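Local coordinates for protein putative 6-phosphogluconolactonase (Neisseria gonorrhoeae, PDB 3LHI) that probably hydrolyses 6-phosphogluconolactone to 6-phosphogluconate, the second step of the oxidative pentose phosphate pathway, at residues Asp20-Ala25 against Asn51-Lys56; Val37-Gly42 against Lys126-Leu131; Leu191-Glu196 against Cys226-Ala231. All coordinates share one frame; numbering follows the deposited sequence.

Interaction 1 of 3, residues Asp20-Ala25 against Asn51-Lys56; sequences DAVADA and NALSQK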
ATOM      1  N   ASP A  20       6.398  -9.911  11.316  1.00 14.46           N
ATOM      2  CA  ASP A  20       7.597  -9.817  12.136  1.00 15.29           C
ATOM      3  C   ASP A  20       8.539  -8.764  11.532  1.00 12.97           C
ATOM      4  O   ASP A  20       9.083  -7.912  12.244  1.00 15.76           O
ATOM      5  CB  ASP A  20       8.318 -11.151  12.233  1.00 15.71           C
ATOM      6  CG  ASP A  20       7.564 -12.195  13.033  1.00 18.77           C
ATOM      7  OD1 ASP A  20       6.594 -11.887  13.738  1.00 20.43           O
ATOM      8  OD2 ASP A  20       7.994 -13.395  12.884  1.00 24.20           O
ATOM      9  N   ALA A  21       8.743  -8.813  10.219  1.00 13.67           N
ATOM     10  CA  ALA A  21       9.653  -7.889   9.543  1.00 13.50           C
ATOM     11  C   ALA A  21       9.113  -6.468   9.577  1.00 14.61           C
ATOM     12  O   ALA A  21       9.877  -5.517   9.767  1.00 14.53           O
ATOM     13  CB  ALA A  21       9.917  -8.343   8.092  1.00 15.25           C
ATOM     14  N   VAL A  22       7.804  -6.299   9.360  1.00 13.12           N
ATOM     15  CA  VAL A  22       7.209  -4.972   9.393  1.00 12.92           C
ATOM     16  C   VAL A  22       7.256  -4.380  10.799  1.00 12.57           C
ATOM     17  O   VAL A  22       7.569  -3.187  10.951  1.00 13.30           O
ATOM     18  CB  VAL A  22       5.759  -5.032   8.801  1.00 12.86           C
ATOM     19  CG1 VAL A  22       4.989  -3.756   9.160  1.00 12.55           C
ATOM     20  CG2 VAL A  22       5.779  -5.326   7.317  1.00 12.55           C
ATOM     21  N   ALA A  23       6.976  -5.183  11.829  1.00 13.34           N
ATOM     22  CA  ALA A  23       7.067  -4.710  13.179  1.00 13.44           C
ATOM     23  C   ALA A  23       8.494  -4.258  13.502  1.00 13.30           C
ATOM     24  O   ALA A  23       8.672  -3.198  14.117  1.00 14.72           O
ATOM     25  CB  ALA A  23       6.603  -5.788  14.169  1.00 14.73           C
ATOM     26  N   ASP A  24       9.478  -5.014  13.035  1.00 14.27           N
ATOM     27  CA  ASP A  24      10.879  -4.619  13.286  1.00 15.79           C
ATOM     28  C   ASP A  24      11.198  -3.292  12.568  1.00 14.27           C
ATOM     29  O   ASP A  24      11.875  -2.406  13.122  1.00 15.91           O
ATOM     30  CB  ASP A  24      11.844  -5.686  12.827  1.00 16.66           C
ATOM     31  CG  ASP A  24      11.896  -6.882  13.763  1.00 23.40           C
ATOM     32  OD1 ASP A  24      11.349  -6.821  14.900  1.00 26.58           O
ATOM     33  OD2 ASP A  24      12.486  -7.896  13.308  1.00 29.87           O
ATOM     34  N   ALA A  25      10.685  -3.104  11.358  1.00 14.33           N
ATOM     35  CA  ALA A  25      10.941  -1.844  10.615  1.00 14.80           C
ATOM     36  C   ALA A  25      10.241  -0.671  11.317  1.00 13.96           C
ATOM     37  O   ALA A  25      10.788   0.432  11.457  1.00 15.22           O
ATOM     38  CB  ALA A  25      10.456  -2.003   9.156  1.00 14.84           C
ATOM     39  N   ASN A  51      -3.753  -9.285  10.638  1.00  9.44           N
ATOM     40  CA  ASN A  51      -4.134  -9.870  11.908  1.00  9.76           C
ATOM     41  C   ASN A  51      -2.903 -10.125  12.791  1.00 10.16           C
ATOM     42  O   ASN A  51      -2.908  -9.795  13.990  1.00 10.78           O
ATOM     43  CB  ASN A  51      -4.966 -11.132  11.673  1.00 10.49           C
ATOM     44  CG  ASN A  51      -5.420 -11.759  12.960  1.00 10.80           C
ATOM     45  OD1 ASN A  51      -6.201 -11.152  13.696  1.00 12.51           O
ATOM     46  ND2 ASN A  51      -4.871 -12.928  13.252  1.00 12.54           N
ATOM     47  N   ALA A  52      -1.870 -10.718  12.227  1.00  9.76           N
ATOM     48  CA  ALA A  52      -0.652 -10.980  12.967  1.00 10.61           C
ATOM     49  C   ALA A  52      -0.025  -9.652  13.452  1.00 10.47           C
ATOM     50  O   ALA A  52       0.462  -9.535  14.584  1.00 11.66           O
ATOM     51  CB  ALA A  52       0.337 -11.788  12.143  1.00 11.84           C
ATOM     52  N   LEU A  53       0.057  -8.660  12.568  1.00 11.13           N
ATOM     53  CA  LEU A  53       0.687  -7.387  12.924  1.00 11.61           C
ATOM     54  C   LEU A  53      -0.088  -6.718  14.045  1.00 10.18           C
ATOM     55  O   LEU A  53       0.528  -6.094  14.938  1.00 11.98           O
ATOM     56  CB  LEU A  53       0.777  -6.483  11.700  1.00 10.73           C
ATOM     57  CG  LEU A  53       1.374  -5.097  11.910  1.00 10.86           C
ATOM     58  CD1 LEU A  53       2.845  -5.227  12.364  1.00 13.23           C
ATOM     59  CD2 LEU A  53       1.277  -4.302  10.626  1.00 12.25           C
ATOM     60  N   SER A  54      -1.427  -6.845  14.031  1.00 10.07           N
ATOM     61  CA  SER A  54      -2.277  -6.175  15.007  1.00 10.57           C
ATOM     62  C   SER A  54      -1.974  -6.612  16.442  1.00 10.39           C
ATOM     63  O   SER A  54      -2.301  -5.890  17.394  1.00 11.31           O
ATOM     64  CB  SER A  54      -3.757  -6.392  14.704  1.00 10.57           C
ATOM     65  OG  SER A  54      -4.201  -7.706  15.072  1.00 10.91           O
ATOM     66  N   GLN A  55      -1.400  -7.803  16.594  1.00 11.46           N
ATOM     67  CA  GLN A  55      -1.054  -8.378  17.898  1.00 11.56           C
ATOM     68  C   GLN A  55       0.300  -7.964  18.411  1.00 13.78           C
ATOM     69  O   GLN A  55       0.628  -8.245  19.561  1.00 15.61           O
ATOM     70  CB  GLN A  55      -1.129  -9.915  17.827  1.00 12.23           C
ATOM     71  CG  GLN A  55      -2.542 -10.440  17.543  1.00 12.85           C
ATOM     72  CD  GLN A  55      -2.605 -11.948  17.450  1.00 15.62           C
ATOM     73  OE1 GLN A  55      -1.635 -12.629  17.742  1.00 18.33           O
ATOM     74  NE2 GLN A  55      -3.746 -12.459  17.068  1.00 19.40           N
ATOM     75  N   LYS A  56       1.113  -7.335  17.581  1.00 12.87           N
ATOM     76  CA  LYS A  56       2.459  -6.941  17.986  1.00 13.47           C
ATOM     77  C   LYS A  56       2.396  -5.831  19.060  1.00 14.06           C
ATOM     78  O   LYS A  56       1.575  -4.867  18.966  1.00 15.22           O
ATOM     79  CB  LYS A  56       3.252  -6.459  16.765  1.00 15.18           C
ATOM     80  CG  LYS A  56       3.550  -7.513  15.759  1.00 15.29           C
ATOM     81  CD  LYS A  56       4.613  -8.465  16.304  1.00 17.03           C
ATOM     82  CE  LYS A  56       5.089  -9.436  15.277  1.00 18.45           C
ATOM     83  NZ  LYS A  56       6.285 -10.238  15.781  1.00 24.94           N
TER
HETATM   84  O   HOH W   1       8.853  -8.545  15.123  1.00 36.67           O
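D20 and K56 join helix 11-33 to the turn that follows helix 47-54, two helices on one face of the central sheet in the Rossmann-like alpha/beta fold of the family. The K56 chain starts with CG anti to its carbonyl carbon, bends at chi2 (-72°) and then runs straight out to NZ. In this shape its CG and CD lie against the methyl of A23, with CG 3.9 Å from A23 CB, before the ammonium reaches the carboxylate one helical turn earlier. There K56 NZ donates to D20 OD1 at 2.6 Å, a short salt bridge that meets the carboxylate from above, 38° out of its plane; OD1 also receives a bond from the side-chain NE2 of Q16. Farther in, L53 carries the apolar half of the contact. Its CG stands anti to the backbone N (chi1 178°), and the two methyls are divided: CD1 touches both A23 CB and V22 CG1, whereas CD2 lies 4.0 Å from V22 CG1, the side chains of V22 and L53 crossing at about a right angle. On the polar side a water accepts from K56 NZ and donates to both D20 O and D24 OD1, 3.0 Å from the latter.

Interaction 2 of 3, residues Val37-Gly42 against Lys126-Leu131; sequences VLAVSG and KQPDVL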
ATOM      1  N   VAL A  37       5.055   6.091  10.427  1.00 11.16           N
ATOM      2  CA  VAL A  37       3.876   6.029   9.541  1.00 11.27           C
ATOM      3  C   VAL A  37       3.979   4.769   8.699  1.00 10.38           C
ATOM      4  O   VAL A  37       4.996   4.527   8.031  1.00 11.83           O
ATOM      5  CB  VAL A  37       3.731   7.278   8.692  1.00 11.56           C
ATOM      6  CG1 VAL A  37       2.562   7.109   7.649  1.00 13.60           C
ATOM      7  CG2 VAL A  37       3.533   8.505   9.587  1.00 14.33           C
ATOM      8  N   LEU A  38       2.912   3.955   8.763  1.00 10.43           N
ATOM      9  CA  LEU A  38       2.784   2.718   8.001  1.00  9.97           C
ATOM     10  C   LEU A  38       1.671   2.911   6.941  1.00 10.17           C
ATOM     11  O   LEU A  38       0.541   3.341   7.286  1.00 11.27           O
ATOM     12  CB  LEU A  38       2.289   1.634   8.975  1.00 11.41           C
ATOM     13  CG  LEU A  38       1.867   0.282   8.378  1.00 10.25           C
ATOM     14  CD1 LEU A  38       3.106  -0.417   7.787  1.00 11.95           C
ATOM     15  CD2 LEU A  38       1.168  -0.617   9.381  1.00 11.48           C
ATOM     16  N   ALA A  39       1.964   2.581   5.683  1.00 10.00           N
ATOM     17  CA  ALA A  39       0.950   2.572   4.626  1.00  9.93           C
ATOM     18  C   ALA A  39       0.780   1.111   4.196  1.00  9.51           C
ATOM     19  O   ALA A  39       1.751   0.403   3.936  1.00 10.96           O
ATOM     20  CB  ALA A  39       1.381   3.468   3.426  1.00 10.91           C
ATOM     21  N   VAL A  40      -0.482   0.665   4.128  1.00  9.60           N
ATOM     22  CA  VAL A  40      -0.808  -0.688   3.709  1.00 10.36           C
ATOM     23  C   VAL A  40      -1.698  -0.678   2.463  1.00  9.03           C
ATOM     24  O   VAL A  40      -2.380   0.297   2.167  1.00 10.55           O
ATOM     25  CB  VAL A  40      -1.514  -1.476   4.857  1.00  9.73           C
ATOM     26  CG1 VAL A  40      -0.594  -1.521   6.110  1.00 12.09           C
ATOM     27  CG2 VAL A  40      -2.887  -0.868   5.208  1.00 10.90           C
ATOM     28  N   SER A  41      -1.681  -1.830   1.799  1.00 10.73           N
ATOM     29  CA  SER A  41      -2.517  -2.074   0.631  1.00 11.27           C
ATOM     30  C   SER A  41      -3.705  -2.960   1.008  1.00 12.06           C
ATOM     31  O   SER A  41      -3.650  -3.703   1.997  1.00 12.95           O
ATOM     32  CB  SER A  41      -1.681  -2.678  -0.494  1.00 12.05           C
ATOM     33  OG  SER A  41      -0.655  -1.779  -0.901  1.00 12.61           O
ATOM     34  N   GLY A  42      -4.741  -2.945   0.169  1.00 14.68           N
ATOM     35  CA  GLY A  42      -5.957  -3.687   0.432  1.00 14.21           C
ATOM     36  C   GLY A  42      -6.032  -4.971  -0.331  1.00 14.55           C
ATOM     37  O   GLY A  42      -5.044  -5.620  -0.634  1.00 15.93           O
ATOM     38  N   LYS A 126       1.061  12.038   5.229  0.50 12.93           N
ATOM     39  CA  LYS A 126       2.405  12.033   5.762  0.50 13.53           C
ATOM     40  C   LYS A 126       3.224  10.984   4.999  0.50 12.24           C
ATOM     41  O   LYS A 126       2.737   9.877   4.747  0.50 13.17           O
ATOM     42  CB  LYS A 126       2.378  11.667   7.255  0.50 15.35           C
ATOM     43  CG  LYS A 126       1.496  12.609   8.069  0.50 18.12           C
ATOM     44  CD  LYS A 126       1.503  12.259   9.540  0.50 21.24           C
ATOM     45  CE  LYS A 126       2.836  12.539  10.224  0.50 23.98           C
ATOM     46  NZ  LYS A 126       2.561  12.578  11.689  0.50 24.25           N
ATOM     47  N   GLN A 127       4.468  11.290   4.661  1.00 12.85           N
ATOM     48  CA  GLN A 127       5.334  10.342   4.012  1.00 11.82           C
ATOM     49  C   GLN A 127       5.471   9.064   4.859  1.00 12.57           C
ATOM     50  O   GLN A 127       5.928   9.141   6.009  1.00 13.39           O
ATOM     51  CB  GLN A 127       6.736  10.926   3.794  1.00 14.00           C
ATOM     52  CG  GLN A 127       7.768   9.987   3.181  1.00 13.97           C
ATOM     53  CD  GLN A 127       7.521   9.706   1.724  1.00 16.26           C
ATOM     54  OE1 GLN A 127       7.632  10.648   0.904  1.00 19.42           O
ATOM     55  NE2 GLN A 127       7.259   8.401   1.353  1.00 15.72           N
ATOM     56  N   PRO A 128       5.113   7.904   4.313  1.00 11.15           N
ATOM     57  CA  PRO A 128       5.308   6.709   5.094  1.00 10.54           C
ATOM     58  C   PRO A 128       6.741   6.352   5.368  1.00 11.72           C
ATOM     59  O   PRO A 128       7.598   6.623   4.521  1.00 12.85           O
ATOM     60  CB  PRO A 128       4.593   5.610   4.303  1.00 12.84           C
ATOM     61  CG  PRO A 128       3.639   6.374   3.451  1.00 15.68           C
ATOM     62  CD  PRO A 128       4.302   7.672   3.132  1.00 12.96           C
ATOM     63  N   ASP A 129       6.998   5.732   6.527  1.00 12.05           N
ATOM     64  CA  ASP A 129       8.278   5.118   6.829  1.00 12.19           C
ATOM     65  C   ASP A 129       8.324   3.693   6.326  1.00 12.00           C
ATOM     66  O   ASP A 129       9.375   3.172   5.947  1.00 12.86           O
ATOM     67  CB  ASP A 129       8.512   5.120   8.321  1.00 12.49           C
ATOM     68  CG  ASP A 129       8.530   6.501   8.861  1.00 15.77           C
ATOM     69  OD1 ASP A 129       9.445   7.265   8.398  1.00 17.93           O
ATOM     70  OD2 ASP A 129       7.665   6.863   9.684  1.00 14.55           O
ATOM     71  N   VAL A 130       7.163   3.017   6.363  1.00 11.53           N
ATOM     72  CA  VAL A 130       7.049   1.594   5.980  1.00 11.94           C
ATOM     73  C   VAL A 130       5.819   1.478   5.083  1.00 10.82           C
ATOM     74  O   VAL A 130       4.746   1.986   5.451  1.00 11.15           O
ATOM     75  CB  VAL A 130       6.933   0.666   7.211  1.00 12.07           C
ATOM     76  CG1 VAL A 130       6.829  -0.812   6.762  1.00 13.92           C
ATOM     77  CG2 VAL A 130       8.126   0.866   8.169  1.00 14.33           C
ATOM     78  N   LEU A 131       5.980   0.842   3.941  1.00 10.16           N
ATOM     79  CA  LEU A 131       4.897   0.652   2.959  1.00 10.11           C
ATOM     80  C   LEU A 131       4.812  -0.822   2.625  1.00 10.81           C
ATOM     81  O   LEU A 131       5.833  -1.460   2.359  1.00 11.74           O
ATOM     82  CB  LEU A 131       5.227   1.457   1.696  1.00 11.11           C
ATOM     83  CG  LEU A 131       4.433   1.149   0.437  1.00 11.60           C
ATOM     84  CD1 LEU A 131       2.916   1.484   0.586  1.00 11.19           C
ATOM     85  CD2 LEU A 131       5.033   1.952  -0.745  1.00 12.77           C
TER
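V37, L38 and A39 run parallel to the segment P128-L131, with L38 paired to V130 and A39 to L131, and the backbone bonds V130 N to V37 O and A39 N to V130 O (2.9 Å) form the ladder. At the entry to the pairing V37 O also accepts from D129 N at 2.8 Å, so that two successive amides grip one carbonyl. The D129 amide comes in more bent, at a C=O...N angle of 143°, than that of V130, which lies nearly along the C=O axis. The D129 side chain adds a third bond to V37: chi1 (-60°) sets CG anti to the carbonyl carbon, beside the backbone N, and from there OD2 meets V37 N, which donates at 2.8 Å to the anti side of the carboxylate, 17° out of its plane. The other oxygen, OD1, forms a salt bridge with K33, and the ammonium of K33 probably helps to keep the carboxylate ionised. The pairing belongs to the parallel core of a Rossmann-like alpha/beta sheet, in which strand 36-40 lies between strands 63-71 and 130-133. On the face of L38 and V130, the L38 methyl CD1 lies 3.9 Å from V130 CG1, and both side chains also pack against helix 11-33. On the other face the methyl of A39 sits between two neighbours, its CB 3.7 Å from P128 CG and 3.8 Å from L131 CD1, and M178 of strand 175-178 touches all three residues. Near the start of the strand, V37 CG1 lies over P128 CA, while V37 CG2 is 4.1 Å from K126 CB.

Interaction 3 of 3, residues Leu191-Glu196 against Cys226-Ala231; sequences LAIQGE and CHVFYA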
ATOM      1  N   LEU A 191       6.658  -5.954  -0.501  1.00 14.93           N
ATOM      2  CA  LEU A 191       5.677  -6.439  -1.482  1.00 13.97           C
ATOM      3  C   LEU A 191       5.243  -7.826  -1.008  1.00 16.54           C
ATOM      4  O   LEU A 191       6.114  -8.710  -0.795  1.00 17.96           O
ATOM      5  CB  LEU A 191       6.304  -6.530  -2.881  1.00 15.04           C
ATOM      6  CG  LEU A 191       5.392  -7.153  -3.950  1.00 16.00           C
ATOM      7  CD1 LEU A 191       4.146  -6.321  -4.195  1.00 16.91           C
ATOM      8  CD2 LEU A 191       6.171  -7.329  -5.250  1.00 18.43           C
ATOM      9  N   ALA A 192       3.945  -8.029  -0.884  1.00 15.04           N
ATOM     10  CA  ALA A 192       3.389  -9.326  -0.565  1.00 16.53           C
ATOM     11  C   ALA A 192       2.550  -9.829  -1.709  1.00 17.14           C
ATOM     12  O   ALA A 192       1.661  -9.127  -2.185  1.00 17.92           O
ATOM     13  CB  ALA A 192       2.515  -9.206   0.665  1.00 19.55           C
ATOM     14  N   ILE A 193       2.894 -11.021  -2.200  1.00 17.18           N
ATOM     15  CA  ILE A 193       2.212 -11.651  -3.322  1.00 18.14           C
ATOM     16  C   ILE A 193       2.033 -13.135  -3.023  1.00 21.29           C
ATOM     17  O   ILE A 193       2.790 -13.703  -2.262  1.00 20.45           O
ATOM     18  CB  ILE A 193       2.961 -11.409  -4.647  1.00 17.19           C
ATOM     19  CG1 ILE A 193       4.441 -11.746  -4.554  1.00 20.11           C
ATOM     20  CG2 ILE A 193       2.664  -9.999  -5.238  1.00 19.27           C
ATOM     21  CD1 ILE A 193       5.110 -12.022  -5.909  1.00 23.11           C
ATOM     22  N   GLN A 194       1.027 -13.727  -3.645  1.00 22.44           N
ATOM     23  CA  GLN A 194       0.731 -15.150  -3.455  1.00 24.38           C
ATOM     24  C   GLN A 194       0.382 -15.842  -4.786  1.00 24.10           C
ATOM     25  O   GLN A 194      -0.360 -15.281  -5.635  1.00 24.36           O
ATOM     26  CB  GLN A 194      -0.394 -15.290  -2.425  1.00 28.33           C
ATOM     27  CG  GLN A 194      -0.788 -16.710  -2.109  1.00 34.26           C
ATOM     28  CD  GLN A 194      -1.875 -16.809  -1.040  1.00 40.70           C
ATOM     29  OE1 GLN A 194      -2.146 -15.860  -0.287  1.00 45.57           O
ATOM     30  NE2 GLN A 194      -2.479 -17.985  -0.952  1.00 47.19           N
ATOM     31  N   GLY A 195       0.967 -17.036  -5.004  1.00 25.12           N
ATOM     32  CA  GLY A 195       0.511 -17.893  -6.141  1.00 25.16           C
ATOM     33  C   GLY A 195       1.367 -17.825  -7.388  1.00 27.61           C
ATOM     34  O   GLY A 195       2.005 -16.797  -7.663  1.00 28.57           O
ATOM     35  N   GLU A 196       1.358 -18.918  -8.175  1.00 25.58           N
ATOM     36  CA  GLU A 196       2.275 -19.023  -9.292  1.00 28.30           C
ATOM     37  C   GLU A 196       1.981 -17.989 -10.377  1.00 25.03           C
ATOM     38  O   GLU A 196       2.903 -17.560 -11.089  1.00 28.30           O
ATOM     39  CB  GLU A 196       2.286 -20.472  -9.848  1.00 32.54           C
ATOM     40  CG  GLU A 196       0.955 -20.970 -10.437  1.00 41.05           C
ATOM     41  CD  GLU A 196       0.780 -22.516 -10.368  1.00 48.80           C
ATOM     42  OE1 GLU A 196       1.783 -23.258 -10.140  1.00 54.04           O
ATOM     43  OE2 GLU A 196      -0.383 -22.976 -10.525  1.00 55.48           O
ATOM     44  N   CYS A 226      13.060  -3.451  -2.621  0.50 21.43           N
ATOM     45  CA  CYS A 226      11.805  -4.057  -2.157  0.50 20.12           C
ATOM     46  C   CYS A 226      12.003  -5.404  -1.474  0.50 19.17           C
ATOM     47  O   CYS A 226      12.641  -6.314  -2.044  0.50 20.50           O
ATOM     48  CB  CYS A 226      10.821  -4.301  -3.311  0.50 19.87           C
ATOM     49  SG  CYS A 226      10.160  -2.878  -4.072  0.50 25.13           S
ATOM     50  N   HIS A 227      11.415  -5.552  -0.286  1.00 17.78           N
ATOM     51  CA  HIS A 227      11.459  -6.837   0.437  1.00 18.86           C
ATOM     52  C   HIS A 227      10.195  -7.622   0.015  1.00 17.88           C
ATOM     53  O   HIS A 227       9.098  -7.215   0.370  1.00 18.16           O
ATOM     54  CB  HIS A 227      11.474  -6.538   1.940  1.00 19.64           C
ATOM     55  CG  HIS A 227      12.573  -5.611   2.361  1.00 21.96           C
ATOM     56  ND1 HIS A 227      13.830  -6.084   2.677  1.00 25.79           N
ATOM     57  CD2 HIS A 227      12.621  -4.255   2.499  1.00 25.75           C
ATOM     58  CE1 HIS A 227      14.612  -5.062   3.002  1.00 32.59           C
ATOM     59  NE2 HIS A 227      13.903  -3.940   2.908  1.00 29.94           N
ATOM     60  N   VAL A 228      10.359  -8.718  -0.747  1.00 17.53           N
ATOM     61  CA  VAL A 228       9.260  -9.415  -1.374  1.00 17.53           C
ATOM     62  C   VAL A 228       8.961 -10.706  -0.581  1.00 17.70           C
ATOM     63  O   VAL A 228       9.881 -11.489  -0.299  1.00 19.77           O
ATOM     64  CB  VAL A 228       9.518  -9.733  -2.866  1.00 20.12           C
ATOM     65  CG1 VAL A 228       8.254 -10.381  -3.453  1.00 22.23           C
ATOM     66  CG2 VAL A 228       9.983  -8.464  -3.643  1.00 21.83           C
ATOM     67  N   PHE A 229       7.713 -10.839  -0.148  1.00 16.41           N
ATOM     68  CA  PHE A 229       7.240 -11.989   0.612  1.00 16.19           C
ATOM     69  C   PHE A 229       6.237 -12.727  -0.223  1.00 17.61           C
ATOM     70  O   PHE A 229       5.157 -12.210  -0.502  1.00 18.01           O
ATOM     71  CB  PHE A 229       6.616 -11.568   1.953  1.00 16.01           C
ATOM     72  CG  PHE A 229       7.620 -11.166   2.992  1.00 15.13           C
ATOM     73  CD1 PHE A 229       8.391 -10.007   2.867  1.00 16.97           C
ATOM     74  CD2 PHE A 229       7.845 -11.969   4.078  1.00 16.37           C
ATOM     75  CE1 PHE A 229       9.348  -9.701   3.792  1.00 16.77           C
ATOM     76  CE2 PHE A 229       8.803 -11.629   5.044  1.00 19.46           C
ATOM     77  CZ  PHE A 229       9.569 -10.498   4.880  1.00 17.53           C
ATOM     78  N   TYR A 230       6.561 -13.969  -0.573  1.00 19.96           N
ATOM     79  CA  TYR A 230       5.751 -14.749  -1.505  1.00 20.22           C
ATOM     80  C   TYR A 230       5.337 -16.043  -0.857  1.00 22.31           C
ATOM     81  O   TYR A 230       6.158 -16.702  -0.233  1.00 22.45           O
ATOM     82  CB  TYR A 230       6.582 -15.082  -2.743  1.00 22.04           C
ATOM     83  CG  TYR A 230       5.940 -16.074  -3.669  1.00 22.75           C
ATOM     84  CD1 TYR A 230       4.863 -15.720  -4.452  1.00 22.96           C
ATOM     85  CD2 TYR A 230       6.374 -17.389  -3.727  1.00 26.86           C
ATOM     86  CE1 TYR A 230       4.270 -16.611  -5.296  1.00 24.86           C
ATOM     87  CE2 TYR A 230       5.742 -18.302  -4.559  1.00 27.24           C
ATOM     88  CZ  TYR A 230       4.684 -17.920  -5.315  1.00 23.63           C
ATOM     89  OH  TYR A 230       4.035 -18.793  -6.174  1.00 30.13           O
ATOM     90  N   ALA A 231       4.077 -16.405  -1.040  1.00 24.46           N
ATOM     91  CA  ALA A 231       3.562 -17.691  -0.588  1.00 27.73           C
ATOM     92  C   ALA A 231       2.979 -18.391  -1.781  1.00 26.94           C
ATOM     93  O   ALA A 231       2.326 -17.781  -2.610  1.00 28.27           O
ATOM     94  CB  ALA A 231       2.468 -17.485   0.473  1.00 29.16           C
TER
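L191 O and F229 N form the shortest of five backbone hydrogen bonds between strands 188-194 and 226-231, 2.7 Å long and nearly straight, with 172° at the hydrogen. L191 N gives to H227 O and I193 N to F229 O, while I193 O receives A231 N at a longer 3.2 Å. The ladder runs one step past the strand, where G195 N donates to A231 O at 2.9 Å. G195 has a positive phi of 99°, a backbone shape in which a side chain would collide with the carbonyl oxygen of Q194, which favours glycine; this residue is also the N-cap of helix 196-206. CA-H...O contacts reinforce the pairing, among them Y230 CA to I193 O at 3.2 Å. Beyond the backbone, the Y230 ring turns its edge to G195, with G195 C in the ring plane and 3.1 Å from Y230 OH. Its CG is anti to the backbone N (chi1 170°). On the same face of the sheet I193 CD1 touches Y230 CD1 at 4.0 Å, the two side chains crossing obliquely. L191 and V228 lie side by side and point the same way, L191 CD2 being 4.1 Å from V228 CG1. F202 of helix 196-206 packs on L191, I193 and V228, and W5 of strand 3-8 meets the Y230 ring. The opposite face bears A192, F229, Q194 and A231; here Q194 CG rests on A231 O, and F229 stacks on H6 and reaches helix 11-33. Strands 188-194 and 226-231, parallel neighbours joined through helices 196-206 and 215-219, form a beta-alpha-beta crossover; with helix 11-33 on the other face, the sheet is that of a Rossmann-like alpha/beta sandwich.

From the N terminus, helix 11-33 leads into strand 36-40 and then helix 47-54, and interaction 1 closes this short loop by bringing the two helices together. Interaction 2 starts inside that loop, at residues 37-42, and closes only at 126-131, so the two cross along the chain. They also meet in space: A25 and V22 of helix 11-33 pack on V130, and L53 packs on L38. Interaction 3 follows in series and closes a separate loop of 29 residues near the C terminus. Its centre lies about 17 Å from that of interaction 2, in the same sheet, where strands 130-133 and 188-194 are neighbours. Helix 11-33 links interactions 1 and 3 through A21 and F229.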